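Local coordinates for oxidoreductase (Methanosarcina mazei, PDB 3KA7), which binds flavin-adenine dinucleotide and is probably an oxidoreductase of the flavin-containing amine oxidoreductase family, at residues 85-90 against 101-106; 45-50 against 320-325; 290-295 against 358-363; 302-307 against 350-355. One frame throughout, in Å; residues are numbered along the deposited sequence.

Interaction 1: 85-90 against 101-106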
loop_
_atom_site.group_PDB
_atom_site.type_symbol
_atom_site.label_atom_id
_atom_site.label_comp_id
_atom_site.label_asym_id
_atom_site.label_seq_id
_atom_site.Cartn_x
_atom_site.Cartn_y
_atom_site.Cartn_z
ATOM N N THR A 85 -9.119 -6.871 -14.645
ATOM C CA THR A 85 -10.128 -6.448 -15.594
ATOM C C THR A 85 -10.715 -5.104 -15.195
ATOM O O THR A 85 -10.450 -4.598 -14.094
ATOM C CB THR A 85 -11.236 -7.498 -15.733
ATOM O OG1 THR A 85 -11.864 -7.705 -14.457
ATOM C CG2 THR A 85 -10.627 -8.825 -16.206
ATOM N N VAL A 86 -11.494 -4.526 -16.105
ATOM C CA VAL A 86 -12.022 -3.187 -15.933
ATOM C C VAL A 86 -13.468 -3.164 -16.379
ATOM O O VAL A 86 -13.785 -3.546 -17.511
ATOM C CB VAL A 86 -11.238 -2.163 -16.781
ATOM C CG1 VAL A 86 -11.651 -0.730 -16.414
ATOM C CG2 VAL A 86 -9.728 -2.347 -16.594
ATOM N N ARG A 87 -14.335 -2.669 -15.502
ATOM C CA ARG A 87 -15.763 -2.597 -15.787
ATOM C C ARG A 87 -16.124 -1.261 -16.429
ATOM O O ARG A 87 -15.853 -0.190 -15.871
ATOM C CB ARG A 87 -16.558 -2.805 -14.496
ATOM C CG ARG A 87 -18.036 -3.004 -14.714
ATOM C CD ARG A 87 -18.624 -3.976 -13.686
ATOM N NE ARG A 87 -18.096 -5.327 -13.855
ATOM C CZ ARG A 87 -18.410 -6.358 -13.075
ATOM N NH1 ARG A 87 -19.253 -6.193 -12.062
ATOM N NH2 ARG A 87 -17.888 -7.558 -13.312
ATOM N N VAL A 88 -16.737 -1.324 -17.610
ATOM C CA VAL A 88 -17.048 -0.116 -18.357
ATOM C C VAL A 88 -18.513 -0.125 -18.786
ATOM O O VAL A 88 -19.163 -1.170 -18.770
ATOM C CB VAL A 88 -16.133 0.035 -19.598
ATOM C CG1 VAL A 88 -14.677 0.150 -19.171
ATOM C CG2 VAL A 88 -16.324 -1.138 -20.562
ATOM N N PRO A 89 -19.044 1.040 -19.150
ATOM C CA PRO A 89 -20.426 1.048 -19.592
ATOM C C PRO A 89 -20.581 0.287 -20.903
ATOM O O PRO A 89 -19.621 0.148 -21.673
ATOM C CB PRO A 89 -20.721 2.537 -19.781
ATOM C CG PRO A 89 -19.746 3.228 -18.880
ATOM C CD PRO A 89 -18.507 2.401 -18.997
ATOM N N LEU A 90 -21.791 -0.208 -21.137
ATOM C CA LEU A 90 -22.091 -0.992 -22.325
ATOM C C LEU A 90 -21.845 -0.174 -23.585
ATOM O O LEU A 90 -21.232 -0.657 -24.534
ATOM C CB LEU A 90 -23.540 -1.462 -22.266
ATOM C CG LEU A 90 -23.926 -2.802 -22.891
ATOM C CD1 LEU A 90 -22.849 -3.860 -22.715
ATOM C CD2 LEU A 90 -25.237 -3.260 -22.286
ATOM N N PHE A 101 -23.165 -3.010 -18.327
ATOM C CA PHE A 101 -21.723 -2.895 -18.371
ATOM C C PHE A 101 -21.089 -4.079 -19.073
ATOM O O PHE A 101 -21.729 -5.107 -19.327
ATOM C CB PHE A 101 -21.151 -2.779 -16.957
ATOM C CG PHE A 101 -21.435 -3.971 -16.082
ATOM C CD1 PHE A 101 -20.690 -5.136 -16.206
ATOM C CD2 PHE A 101 -22.435 -3.925 -15.123
ATOM C CE1 PHE A 101 -20.944 -6.231 -15.401
ATOM C CE2 PHE A 101 -22.693 -5.028 -14.314
ATOM C CZ PHE A 101 -21.946 -6.174 -14.454
ATOM N N LYS A 102 -19.819 -3.920 -19.397
ATOM C CA LYS A 102 -19.027 -5.004 -19.923
ATOM C C LYS A 102 -17.646 -4.906 -19.285
ATOM O O LYS A 102 -17.273 -3.853 -18.756
ATOM C CB LYS A 102 -18.944 -4.907 -21.447
ATOM C CG LYS A 102 -18.269 -3.641 -21.937
ATOM C CD LYS A 102 -18.332 -3.534 -23.465
ATOM C CE LYS A 102 -17.838 -2.171 -23.942
ATOM N NZ LYS A 102 -17.644 -2.137 -25.424
ATOM N N ASP A 103 -16.897 -6.003 -19.315
ATOM C CA ASP A 103 -15.553 -6.022 -18.735
ATOM C C ASP A 103 -14.487 -6.211 -19.815
ATOM O O ASP A 103 -14.662 -7.037 -20.721
ATOM C CB ASP A 103 -15.432 -7.153 -17.701
ATOM C CG ASP A 103 -16.254 -6.907 -16.443
ATOM O OD1 ASP A 103 -16.695 -5.767 -16.194
ATOM O OD2 ASP A 103 -16.456 -7.873 -15.675
ATOM N N ILE A 104 -13.396 -5.450 -19.724
ATOM C CA ILE A 104 -12.229 -5.620 -20.594
ATOM C C ILE A 104 -10.985 -5.936 -19.760
ATOM O O ILE A 104 -10.921 -5.594 -18.587
ATOM C CB ILE A 104 -11.952 -4.344 -21.426
ATOM C CG1 ILE A 104 -11.537 -3.194 -20.507
ATOM C CG2 ILE A 104 -13.187 -3.950 -22.224
ATOM C CD1 ILE A 104 -10.745 -2.087 -21.191
ATOM N N SER A 105 -9.999 -6.587 -20.367
ATOM C CA SER A 105 -8.715 -6.823 -19.720
ATOM C C SER A 105 -7.955 -5.503 -19.517
ATOM O O SER A 105 -8.056 -4.588 -20.334
ATOM C CB SER A 105 -7.892 -7.794 -20.571
ATOM O OG SER A 105 -6.657 -8.089 -19.945
ATOM N N PHE A 106 -7.201 -5.403 -18.427
ATOM C CA PHE A 106 -6.442 -4.189 -18.120
ATOM C C PHE A 106 -5.557 -3.779 -19.290
ATOM O O PHE A 106 -5.533 -2.618 -19.684
ATOM C CB PHE A 106 -5.602 -4.408 -16.858
ATOM C CG PHE A 106 -4.774 -3.219 -16.443
ATOM C CD1 PHE A 106 -5.315 -2.219 -15.643
ATOM C CD2 PHE A 106 -3.438 -3.126 -16.815
ATOM C CE1 PHE A 106 -4.552 -1.132 -15.239
ATOM C CE2 PHE A 106 -2.662 -2.037 -16.409
ATOM C CZ PHE A 106 -3.219 -1.047 -15.617
HETATM O O HOH W 1 -14.149 -9.156 -15.032
#
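Arg87 grips Asp103 side-on with two nitrogens, NE lying 2.8 Å from OD1 of Asp103 and NH2 the same distance from OD2. Both oxygens use their syn lone pairs, and guanidinium and carboxylate are nearly coplanar, 7° apart. This salt bridge is made on one face of an antiparallel hairpin whose strands, 85-89 and 101-105, are joined by paired backbone hydrogen bonds between Val86 and Ile104 and between Val88 and Lys102.

CD of Arg87 sits over the face of the Phe101 ring, 3.6 Å from its centroid, as a CH-pi contact, while CE1 of Phe101 lies over one face of the guanidinium, 3.4 Å from NE of Arg87. CG of Arg87 is anti to the backbone N (chi1 -169°), and bends at chi2 and chi3 then carry the chain over the ring and to the side of Asp103. An alanine here would probably leave the Asp103 carboxylate without its cationic mate and the Phe101 ring without the arginine chain across that face.

A water joins OD2 of Asp103 to OG1 of Thr85, which also bonds to His295. On the other face CB of Val86 meets CG1 of Ile104 at 3.9 Å and CG2 of Val88 packs tightly on CG of Lys102 at 3.5 Å, beside Trp150 of helix 149-163. One face thus carries the bidentate bridge, which fixes the rotation of both charged groups; the other carries Val86, Val88, Ile104 and the Lys102 methylenes.

Interaction 2: 45-50 against 320-325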
loop_
_atom_site.group_PDB
_atom_site.type_symbol
_atom_site.label_atom_id
_atom_site.label_comp_id
_atom_site.label_asym_id
_atom_site.label_seq_id
_atom_site.Cartn_x
_atom_site.Cartn_y
_atom_site.Cartn_z
ATOM N N LYS A 45 -16.254 -12.651 12.083
ATOM C CA LYS A 45 -17.406 -13.447 11.664
ATOM C C LYS A 45 -17.064 -14.601 10.713
ATOM O O LYS A 45 -17.795 -14.875 9.762
ATOM C CB LYS A 45 -18.490 -12.535 11.083
ATOM C CG LYS A 45 -19.042 -11.579 12.131
ATOM C CD LYS A 45 -20.219 -10.772 11.631
ATOM C CE LYS A 45 -20.776 -9.914 12.767
ATOM N NZ LYS A 45 -21.814 -8.971 12.299
ATOM N N GLY A 46 -15.951 -15.275 10.979
ATOM C CA GLY A 46 -15.555 -16.431 10.190
ATOM C C GLY A 46 -14.742 -16.077 8.956
ATOM O O GLY A 46 -14.339 -16.960 8.211
ATOM N N PHE A 47 -14.509 -14.780 8.750
ATOM C CA PHE A 47 -13.704 -14.290 7.629
ATOM C C PHE A 47 -12.340 -13.827 8.120
ATOM O O PHE A 47 -12.215 -13.332 9.244
ATOM C CB PHE A 47 -14.392 -13.097 6.963
ATOM C CG PHE A 47 -15.595 -13.461 6.144
ATOM C CD1 PHE A 47 -15.485 -13.618 4.769
ATOM C CD2 PHE A 47 -16.834 -13.636 6.740
ATOM C CE1 PHE A 47 -16.593 -13.946 3.995
ATOM C CE2 PHE A 47 -17.946 -13.961 5.973
ATOM C CZ PHE A 47 -17.825 -14.119 4.601
ATOM N N GLN A 48 -11.324 -13.974 7.273
ATOM C CA GLN A 48 -10.026 -13.370 7.540
ATOM C C GLN A 48 -9.963 -12.025 6.819
ATOM O O GLN A 48 -9.523 -11.951 5.678
ATOM C CB GLN A 48 -8.888 -14.273 7.057
ATOM C CG GLN A 48 -8.674 -15.525 7.904
ATOM C CD GLN A 48 -8.300 -15.201 9.342
ATOM O OE1 GLN A 48 -9.050 -15.517 10.277
ATOM N NE2 GLN A 48 -7.147 -14.564 9.528
ATOM N N LEU A 49 -10.456 -10.984 7.480
ATOM C CA LEU A 49 -10.332 -9.630 6.955
ATOM C C LEU A 49 -8.902 -9.174 7.248
ATOM O O LEU A 49 -8.052 -9.978 7.632
ATOM C CB LEU A 49 -11.368 -8.704 7.613
ATOM C CG LEU A 49 -12.840 -9.144 7.501
ATOM C CD1 LEU A 49 -13.813 -8.066 8.046
ATOM C CD2 LEU A 49 -13.174 -9.509 6.049
ATOM N N SER A 50 -8.621 -7.893 7.064
ATOM C CA SER A 50 -7.271 -7.417 7.319
ATOM C C SER A 50 -7.285 -6.114 8.087
ATOM O O SER A 50 -8.311 -5.432 8.172
ATOM C CB SER A 50 -6.497 -7.214 6.019
ATOM O OG SER A 50 -6.829 -5.973 5.425
ATOM N N LEU A 320 -9.837 -18.094 3.599
ATOM C CA LEU A 320 -10.032 -16.758 4.166
ATOM C C LEU A 320 -11.510 -16.410 4.387
ATOM O O LEU A 320 -11.834 -15.321 4.846
ATOM C CB LEU A 320 -9.362 -15.699 3.286
ATOM C CG LEU A 320 -7.855 -15.904 3.104
ATOM C CD1 LEU A 320 -7.284 -14.833 2.187
ATOM C CD2 LEU A 320 -7.151 -15.891 4.447
ATOM N N ALA A 321 -12.402 -17.344 4.059
ATOM C CA ALA A 321 -13.826 -17.183 4.278
ATOM C C ALA A 321 -14.445 -18.530 4.646
ATOM O O ALA A 321 -13.848 -19.579 4.372
ATOM C CB ALA A 321 -14.503 -16.632 3.033
ATOM N N PRO A 322 -15.643 -18.502 5.252
ATOM C CA PRO A 322 -16.386 -19.740 5.509
ATOM C C PRO A 322 -16.758 -20.442 4.212
ATOM O O PRO A 322 -16.805 -19.812 3.153
ATOM C CB PRO A 322 -17.682 -19.253 6.167
ATOM C CG PRO A 322 -17.393 -17.869 6.664
ATOM C CD PRO A 322 -16.349 -17.306 5.747
ATOM N N PRO A 323 -17.083 -21.742 4.301
ATOM C CA PRO A 323 -17.535 -22.547 3.169
ATOM C C PRO A 323 -18.690 -21.884 2.409
ATOM O O PRO A 323 -19.638 -21.385 3.021
ATOM C CB PRO A 323 -18.014 -23.845 3.844
ATOM C CG PRO A 323 -17.159 -23.950 5.067
ATOM C CD PRO A 323 -16.990 -22.528 5.544
ATOM N N GLY A 324 -18.592 -21.857 1.085
ATOM C CA GLY A 324 -19.660 -21.308 0.249
ATOM C C GLY A 324 -19.774 -19.793 0.307
ATOM O O GLY A 324 -20.823 -19.220 -0.011
ATOM N N LYS A 325 -18.704 -19.136 0.738
ATOM C CA LYS A 325 -18.700 -17.676 0.763
ATOM C C LYS A 325 -17.457 -17.172 0.052
ATOM O O LYS A 325 -16.438 -17.861 0.015
ATOM C CB LYS A 325 -18.708 -17.147 2.205
ATOM C CG LYS A 325 -19.986 -17.443 2.993
ATOM C CD LYS A 325 -21.217 -16.935 2.270
ATOM C CE LYS A 325 -22.496 -17.375 2.978
ATOM N NZ LYS A 325 -22.620 -16.781 4.341
#
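Gly46 sets its carbonyl O against the ring of Pro322, 3.2 Å from CD. Its positive phi of 87° suits a glycine, and a side chain here would also run tightly into CG of Pro322.

Phe47 follows and brings its ring into the contact. CD of Pro322 stands over the centre of this ring, 3.5 Å from the centroid and only 6° off the normal, a CH-pi contact in which the two side chains cross at about a right angle. A chi1 of -73° sets the root of the ring, CG of Phe47, on the side of the backbone N, from where the ring lies against the proline. The methyl of Ala321 approaches the ring obliquely, its CB 3.5 Å from CE1 of Phe47, and CB of Lys325 comes to 4.0 Å from CZ of Phe47. Leu327 and Leu365, on two strands of the large mixed sheet, also touch this phenylalanine.

At Gln48 the backbone takes over: its N donates to O of Leu320 over 2.8 Å, nearly straight at the hydrogen but with the donor above the carbonyl plane. Beside this bond CB of Gln48 packs on CD2 of Leu320, 3.5 Å away.

Pro322 to Lys325 form a type II beta turn. The arrangement is that of a proline-rich loop, leading into strand 326-334, laid against strand 47-50 of a two-stranded antiparallel hairpin.

Interaction 3: 290-295 against 358-363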
loop_
_atom_site.group_PDB
_atom_site.type_symbol
_atom_site.label_atom_id
_atom_site.label_comp_id
_atom_site.label_asym_id
_atom_site.label_seq_id
_atom_site.Cartn_x
_atom_site.Cartn_y
_atom_site.Cartn_z
ATOM N N GLU A 290 -21.866 -15.673 -3.660
ATOM C CA GLU A 290 -21.498 -16.084 -5.005
ATOM C C GLU A 290 -20.316 -15.215 -5.424
ATOM O O GLU A 290 -20.111 -14.155 -4.853
ATOM C CB GLU A 290 -22.664 -15.853 -5.962
ATOM C CG GLU A 290 -23.073 -14.382 -6.102
ATOM C CD GLU A 290 -24.237 -14.190 -7.052
ATOM O OE1 GLU A 290 -24.246 -14.842 -8.121
ATOM O OE2 GLU A 290 -25.136 -13.382 -6.740
ATOM N N PRO A 291 -19.526 -15.666 -6.408
ATOM C CA PRO A 291 -18.431 -14.820 -6.881
ATOM C C PRO A 291 -18.944 -13.482 -7.428
ATOM O O PRO A 291 -19.966 -13.440 -8.117
ATOM C CB PRO A 291 -17.795 -15.656 -8.000
ATOM C CG PRO A 291 -18.209 -17.050 -7.724
ATOM C CD PRO A 291 -19.561 -16.973 -7.088
ATOM N N LEU A 292 -18.250 -12.390 -7.106
ATOM C CA LEU A 292 -18.616 -11.087 -7.634
ATOM C C LEU A 292 -17.577 -10.624 -8.650
ATOM O O LEU A 292 -17.930 -10.018 -9.660
ATOM C CB LEU A 292 -18.775 -10.059 -6.501
ATOM C CG LEU A 292 -19.824 -10.399 -5.442
ATOM C CD1 LEU A 292 -19.776 -9.388 -4.287
ATOM C CD2 LEU A 292 -21.227 -10.470 -6.042
ATOM N N VAL A 293 -16.305 -10.932 -8.384
ATOM C CA VAL A 293 -15.201 -10.619 -9.311
ATOM C C VAL A 293 -14.892 -11.802 -10.217
ATOM O O VAL A 293 -14.697 -11.646 -11.424
ATOM C CB VAL A 293 -13.922 -10.243 -8.550
ATOM C CG1 VAL A 293 -12.746 -10.008 -9.511
ATOM C CG2 VAL A 293 -14.178 -9.021 -7.702
ATOM N N GLY A 294 -14.826 -12.983 -9.616
ATOM C CA GLY A 294 -14.697 -14.229 -10.377
ATOM C C GLY A 294 -13.286 -14.590 -10.801
ATOM O O GLY A 294 -13.088 -15.532 -11.565
ATOM N N HIS A 295 -12.295 -13.844 -10.321
ATOM C CA HIS A 295 -10.903 -14.164 -10.621
ATOM C C HIS A 295 -9.986 -13.631 -9.528
ATOM O O HIS A 295 -10.440 -12.944 -8.605
ATOM C CB HIS A 295 -10.475 -13.649 -12.011
ATOM C CG HIS A 295 -10.481 -12.152 -12.147
ATOM N ND1 HIS A 295 -9.536 -11.344 -11.547
ATOM C CD2 HIS A 295 -11.294 -11.325 -12.844
ATOM C CE1 HIS A 295 -9.783 -10.080 -11.850
ATOM N NE2 HIS A 295 -10.848 -10.040 -12.632
ATOM N N PRO A 358 -25.243 -5.365 -9.603
ATOM C CA PRO A 358 -26.698 -5.404 -9.552
ATOM C C PRO A 358 -27.264 -6.826 -9.431
ATOM O O PRO A 358 -26.846 -7.737 -10.147
ATOM C CB PRO A 358 -27.118 -4.747 -10.878
ATOM C CG PRO A 358 -25.981 -4.992 -11.798
ATOM C CD PRO A 358 -24.750 -4.855 -10.896
ATOM N N GLY A 359 -28.201 -7.003 -8.509
ATOM C CA GLY A 359 -28.907 -8.276 -8.380
ATOM C C GLY A 359 -28.089 -9.394 -7.766
ATOM O O GLY A 359 -28.575 -10.521 -7.626
ATOM N N LYS A 360 -26.857 -9.099 -7.366
ATOM C CA LYS A 360 -26.002 -10.126 -6.782
ATOM C C LYS A 360 -26.315 -10.340 -5.305
ATOM O O LYS A 360 -26.868 -9.461 -4.630
ATOM C CB LYS A 360 -24.517 -9.793 -6.975
ATOM C CG LYS A 360 -24.094 -9.740 -8.424
ATOM C CD LYS A 360 -24.065 -11.126 -9.053
ATOM C CE LYS A 360 -23.307 -11.107 -10.372
ATOM N NZ LYS A 360 -23.519 -12.382 -11.132
ATOM N N ARG A 361 -25.953 -11.514 -4.815
ATOM C CA ARG A 361 -26.274 -11.922 -3.460
ATOM C C ARG A 361 -25.067 -11.732 -2.545
ATOM O O ARG A 361 -24.116 -12.502 -2.587
ATOM C CB ARG A 361 -26.720 -13.391 -3.473
ATOM C CG ARG A 361 -27.065 -13.982 -2.128
ATOM C CD ARG A 361 -27.928 -13.049 -1.328
ATOM N NE ARG A 361 -29.333 -13.128 -1.696
ATOM C CZ ARG A 361 -30.242 -13.854 -1.045
ATOM N NH1 ARG A 361 -29.895 -14.587 0.003
ATOM N NH2 ARG A 361 -31.500 -13.852 -1.452
ATOM N N TYR A 362 -25.108 -10.690 -1.721
ATOM C CA TYR A 362 -24.032 -10.440 -0.756
ATOM C C TYR A 362 -24.566 -9.584 0.384
ATOM O O TYR A 362 -25.654 -9.023 0.287
ATOM C CB TYR A 362 -22.855 -9.708 -1.430
ATOM C CG TYR A 362 -23.256 -8.358 -1.978
ATOM C CD1 TYR A 362 -23.184 -7.215 -1.187
ATOM C CD2 TYR A 362 -23.727 -8.226 -3.275
ATOM C CE1 TYR A 362 -23.582 -5.990 -1.671
ATOM C CE2 TYR A 362 -24.125 -7.002 -3.770
ATOM C CZ TYR A 362 -24.042 -5.886 -2.958
ATOM O OH TYR A 362 -24.438 -4.668 -3.436
ATOM N N GLU A 363 -23.788 -9.491 1.456
ATOM C CA GLU A 363 -24.082 -8.570 2.539
ATOM C C GLU A 363 -22.824 -7.772 2.846
ATOM O O GLU A 363 -21.703 -8.269 2.717
ATOM C CB GLU A 363 -24.520 -9.329 3.792
ATOM C CG GLU A 363 -25.734 -10.234 3.584
ATOM C CD GLU A 363 -25.897 -11.263 4.692
ATOM O OE1 GLU A 363 -24.923 -12.000 4.982
ATOM O OE2 GLU A 363 -27.010 -11.348 5.265
HETATM O O HOH W 2 -21.873 -14.783 -9.450
#
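Glu290 reaches from the loop after strand 280-288 to the start of strand 362-370, so the contact lies at one end of neighbouring antiparallel strands in the mixed sheet. CG of Glu290 falls between the backbone N and the carbonyl carbon (chi1 63°), and beyond it the chain is extended. OE2 accepts a hydrogen bond from N of Arg361, 2.8 Å away, through its anti lone pair, and the same oxygen lies 3.4 Å from CD of Lys360.

Lys360 crosses Glu290 at about a right angle. It bends at chi2 (-71°) and then runs extended, leaving its NZ in a long ion pair, 4.0 Å from OE1 of Glu290. An alanine in place of this glutamate would probably leave the amide of Arg361 without this acceptor and the Lys360 ammonium without its nearby negative charge.

Next to the polar groups, the side chains of Leu292 and Lys360 run antiparallel past one another, with CD2 of Leu292 tightly packed 3.5 Å from CB of Lys360. CD1 of Leu292 reaches CB of Tyr362, and Leu286 of strand 280-288 touches Leu292 and Tyr362. A water donates to OE1 of Glu290 and to O of Pro291, each over 2.7 Å, and accepts a weak bond from NZ of Lys360.

Interaction 4: 302-307 against 350-355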
loop_
_atom_site.group_PDB
_atom_site.type_symbol
_atom_site.label_atom_id
_atom_site.label_comp_id
_atom_site.label_asym_id
_atom_site.label_seq_id
_atom_site.Cartn_x
_atom_site.Cartn_y
_atom_site.Cartn_z
ATOM N N PRO A 302 -14.109 2.241 -13.126
ATOM C CA PRO A 302 -13.886 3.671 -13.343
ATOM C C PRO A 302 -15.138 4.543 -13.393
ATOM O O PRO A 302 -15.022 5.765 -13.260
ATOM C CB PRO A 302 -13.121 3.741 -14.682
ATOM C CG PRO A 302 -13.079 2.383 -15.236
ATOM C CD PRO A 302 -13.622 1.392 -14.223
ATOM N N TYR A 303 -16.316 3.941 -13.564
ATOM C CA TYR A 303 -17.537 4.737 -13.751
ATOM C C TYR A 303 -18.477 4.686 -12.548
ATOM O O TYR A 303 -19.626 4.243 -12.654
ATOM C CB TYR A 303 -18.251 4.333 -15.056
ATOM C CG TYR A 303 -17.440 4.764 -16.254
ATOM C CD1 TYR A 303 -17.704 5.963 -16.893
ATOM C CD2 TYR A 303 -16.368 3.990 -16.705
ATOM C CE1 TYR A 303 -16.937 6.390 -17.977
ATOM C CE2 TYR A 303 -15.587 4.404 -17.797
ATOM C CZ TYR A 303 -15.877 5.608 -18.417
ATOM O OH TYR A 303 -15.118 6.030 -19.487
ATOM N N THR A 304 -17.967 5.146 -11.408
ATOM C CA THR A 304 -18.679 5.129 -10.143
ATOM C C THR A 304 -18.601 6.512 -9.513
ATOM O O THR A 304 -17.890 7.399 -10.012
ATOM C CB THR A 304 -17.972 4.205 -9.171
ATOM O OG1 THR A 304 -16.623 4.667 -9.016
ATOM C CG2 THR A 304 -17.956 2.759 -9.711
ATOM N N ARG A 305 -19.297 6.681 -8.390
ATOM C CA ARG A 305 -19.170 7.893 -7.575
ATOM C C ARG A 305 -17.839 7.914 -6.827
ATOM O O ARG A 305 -17.171 8.947 -6.776
ATOM C CB ARG A 305 -20.285 7.958 -6.530
ATOM C CG ARG A 305 -21.699 7.970 -7.094
ATOM C CD ARG A 305 -22.687 7.458 -6.054
ATOM N NE ARG A 305 -24.033 7.363 -6.608
ATOM C CZ ARG A 305 -24.448 6.364 -7.380
ATOM N NH1 ARG A 305 -23.632 5.361 -7.683
ATOM N NH2 ARG A 305 -25.686 6.366 -7.850
ATOM N N ARG A 306 -17.463 6.771 -6.253
ATOM C CA ARG A 306 -16.300 6.700 -5.355
ATOM C C ARG A 306 -15.466 5.417 -5.475
ATOM O O ARG A 306 -14.239 5.476 -5.419
ATOM C CB ARG A 306 -16.735 6.871 -3.900
ATOM C CG ARG A 306 -17.155 8.280 -3.552
ATOM C CD ARG A 306 -15.938 9.171 -3.587
ATOM N NE ARG A 306 -16.236 10.595 -3.637
ATOM C CZ ARG A 306 -17.030 11.223 -2.793
ATOM N NH1 ARG A 306 -17.607 10.533 -1.819
ATOM N NH2 ARG A 306 -17.235 12.537 -2.903
ATOM N N ILE A 307 -16.112 4.261 -5.591
ATOM C CA ILE A 307 -15.361 2.987 -5.596
ATOM C C ILE A 307 -14.412 2.904 -6.795
ATOM O O ILE A 307 -14.820 3.132 -7.934
ATOM C CB ILE A 307 -16.301 1.764 -5.545
ATOM C CG1 ILE A 307 -16.977 1.704 -4.164
ATOM C CG2 ILE A 307 -15.518 0.479 -5.762
ATOM C CD1 ILE A 307 -18.000 0.575 -3.998
ATOM N N LEU A 350 -21.706 2.780 -0.995
ATOM C CA LEU A 350 -22.802 1.817 -0.882
ATOM C C LEU A 350 -23.745 1.875 -2.077
ATOM O O LEU A 350 -24.246 0.832 -2.543
ATOM C CB LEU A 350 -23.557 2.037 0.425
ATOM C CG LEU A 350 -22.764 1.650 1.670
ATOM C CD1 LEU A 350 -23.588 1.905 2.919
ATOM C CD2 LEU A 350 -22.360 0.193 1.604
ATOM N N GLU A 351 -23.974 3.084 -2.589
ATOM C CA GLU A 351 -24.768 3.277 -3.800
ATOM C C GLU A 351 -24.054 2.662 -4.995
ATOM O O GLU A 351 -24.691 2.040 -5.856
ATOM C CB GLU A 351 -24.990 4.766 -4.079
ATOM C CG GLU A 351 -25.753 5.479 -2.984
ATOM C CD GLU A 351 -26.952 4.688 -2.535
ATOM O OE1 GLU A 351 -27.866 4.475 -3.363
ATOM O OE2 GLU A 351 -26.978 4.262 -1.358
ATOM N N ASP A 352 -22.729 2.840 -5.050
ATOM C CA ASP A 352 -21.930 2.281 -6.148
ATOM C C ASP A 352 -22.077 0.768 -6.255
ATOM O O ASP A 352 -22.084 0.234 -7.363
ATOM C CB ASP A 352 -20.429 2.584 -5.989
ATOM C CG ASP A 352 -20.067 4.020 -6.337
ATOM O OD1 ASP A 352 -20.822 4.680 -7.086
ATOM O OD2 ASP A 352 -19.001 4.473 -5.859
ATOM N N LEU A 353 -22.125 0.094 -5.104
ATOM C CA LEU A 353 -22.227 -1.372 -5.030
ATOM C C LEU A 353 -23.435 -1.894 -5.810
ATOM O O LEU A 353 -23.366 -2.922 -6.478
ATOM C CB LEU A 353 -22.338 -1.823 -3.570
ATOM C CG LEU A 353 -21.111 -1.637 -2.681
ATOM C CD1 LEU A 353 -21.382 -2.193 -1.278
ATOM C CD2 LEU A 353 -19.915 -2.328 -3.317
ATOM N N LYS A 354 -24.536 -1.163 -5.727
ATOM C CA LYS A 354 -25.769 -1.575 -6.390
ATOM C C LYS A 354 -25.627 -1.526 -7.908
ATOM O O LYS A 354 -26.297 -2.271 -8.625
ATOM C CB LYS A 354 -26.916 -0.668 -5.951
ATOM C CG LYS A 354 -27.149 -0.646 -4.447
ATOM C CD LYS A 354 -28.224 0.393 -4.104
ATOM C CE LYS A 354 -28.339 0.624 -2.601
ATOM N NZ LYS A 354 -29.520 1.484 -2.306
ATOM N N GLU A 355 -24.753 -0.644 -8.384
ATOM C CA GLU A 355 -24.543 -0.446 -9.819
ATOM C C GLU A 355 -23.426 -1.336 -10.353
ATOM O O GLU A 355 -23.452 -1.761 -11.507
ATOM C CB GLU A 355 -24.267 1.033 -10.119
ATOM C CG GLU A 355 -25.464 1.939 -9.784
ATOM C CD GLU A 355 -25.205 3.429 -9.963
ATOM O OE1 GLU A 355 -24.061 3.846 -10.236
ATOM O OE2 GLU A 355 -26.172 4.200 -9.816
HETATM O O HOH W 3 -22.153 3.215 -12.198
#
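Asp352 receives the loop 302-307 with both carboxylate oxygens, each of which accepts two hydrogen bonds. OD1 takes the backbone N of Arg305 at 2.8 Å and NH1 of Arg305 at 3.0 Å, the two donors arriving from opposite faces of the carboxylate plane. OD2 takes N of Arg306 through its syn lone pair, and N of Ile307, 2.9 Å away, on the anti side. Three successive amides thus converge on one buried side chain, and the nearby arginine would probably help to stabilise its negative charge.

The guanidinium of Arg305 extends the network to Glu355. OE2 of Glu355 lies close to the guanidinium plane, 3.0 Å from NH2 of Arg305, which stands above the carboxylate plane; NH1 bonds weakly to OE1. CB of Glu351 covers the centre of one guanidinium face, 3.7 Å from CZ of Arg305. The arginine chain, extended from CG to NE, lies alongside Asp352, pointing the other way.

Further out, OG1 of Thr304 donates to O of Ile307 over 2.6 Å within the loop, and a water links O of Tyr303 to OE1 of Glu355. CD1 of Ile307 packs on CD2 of Leu353, 3.5 Å away. Arg306 forms a salt bridge with Glu345, earlier on helix 342-356. The loop between strands 298-300 and 307-311 is thereby fastened to that helix, while Pro302 and Tyr303 rest on helix 149-163.

In the fold
Interactions 1, 3 and 4 form a cluster, their centres about 14 to 16 Å apart; interaction 2 lies about 15 Å from interaction 3 and about 27 Å from interaction 1, centre to centre. Strands 85-89, 101-105 and 362-370 belong to one mixed sheet, with 101-105 and 362-370 outermost, and helix 342-356 leads into the latter. Tyr362 of interaction 3 packs on Leu353 of interaction 4, and Pro302 of interaction 4 on Val86 of interaction 1. Along the chain, interaction 1 is nested within interaction 2, whose segments alternate with those of 3 and 4, and 4 is nested within 3. The Leu320 and Ile307 side chains lie about 12 Å from FAD, near but not at the flavin site.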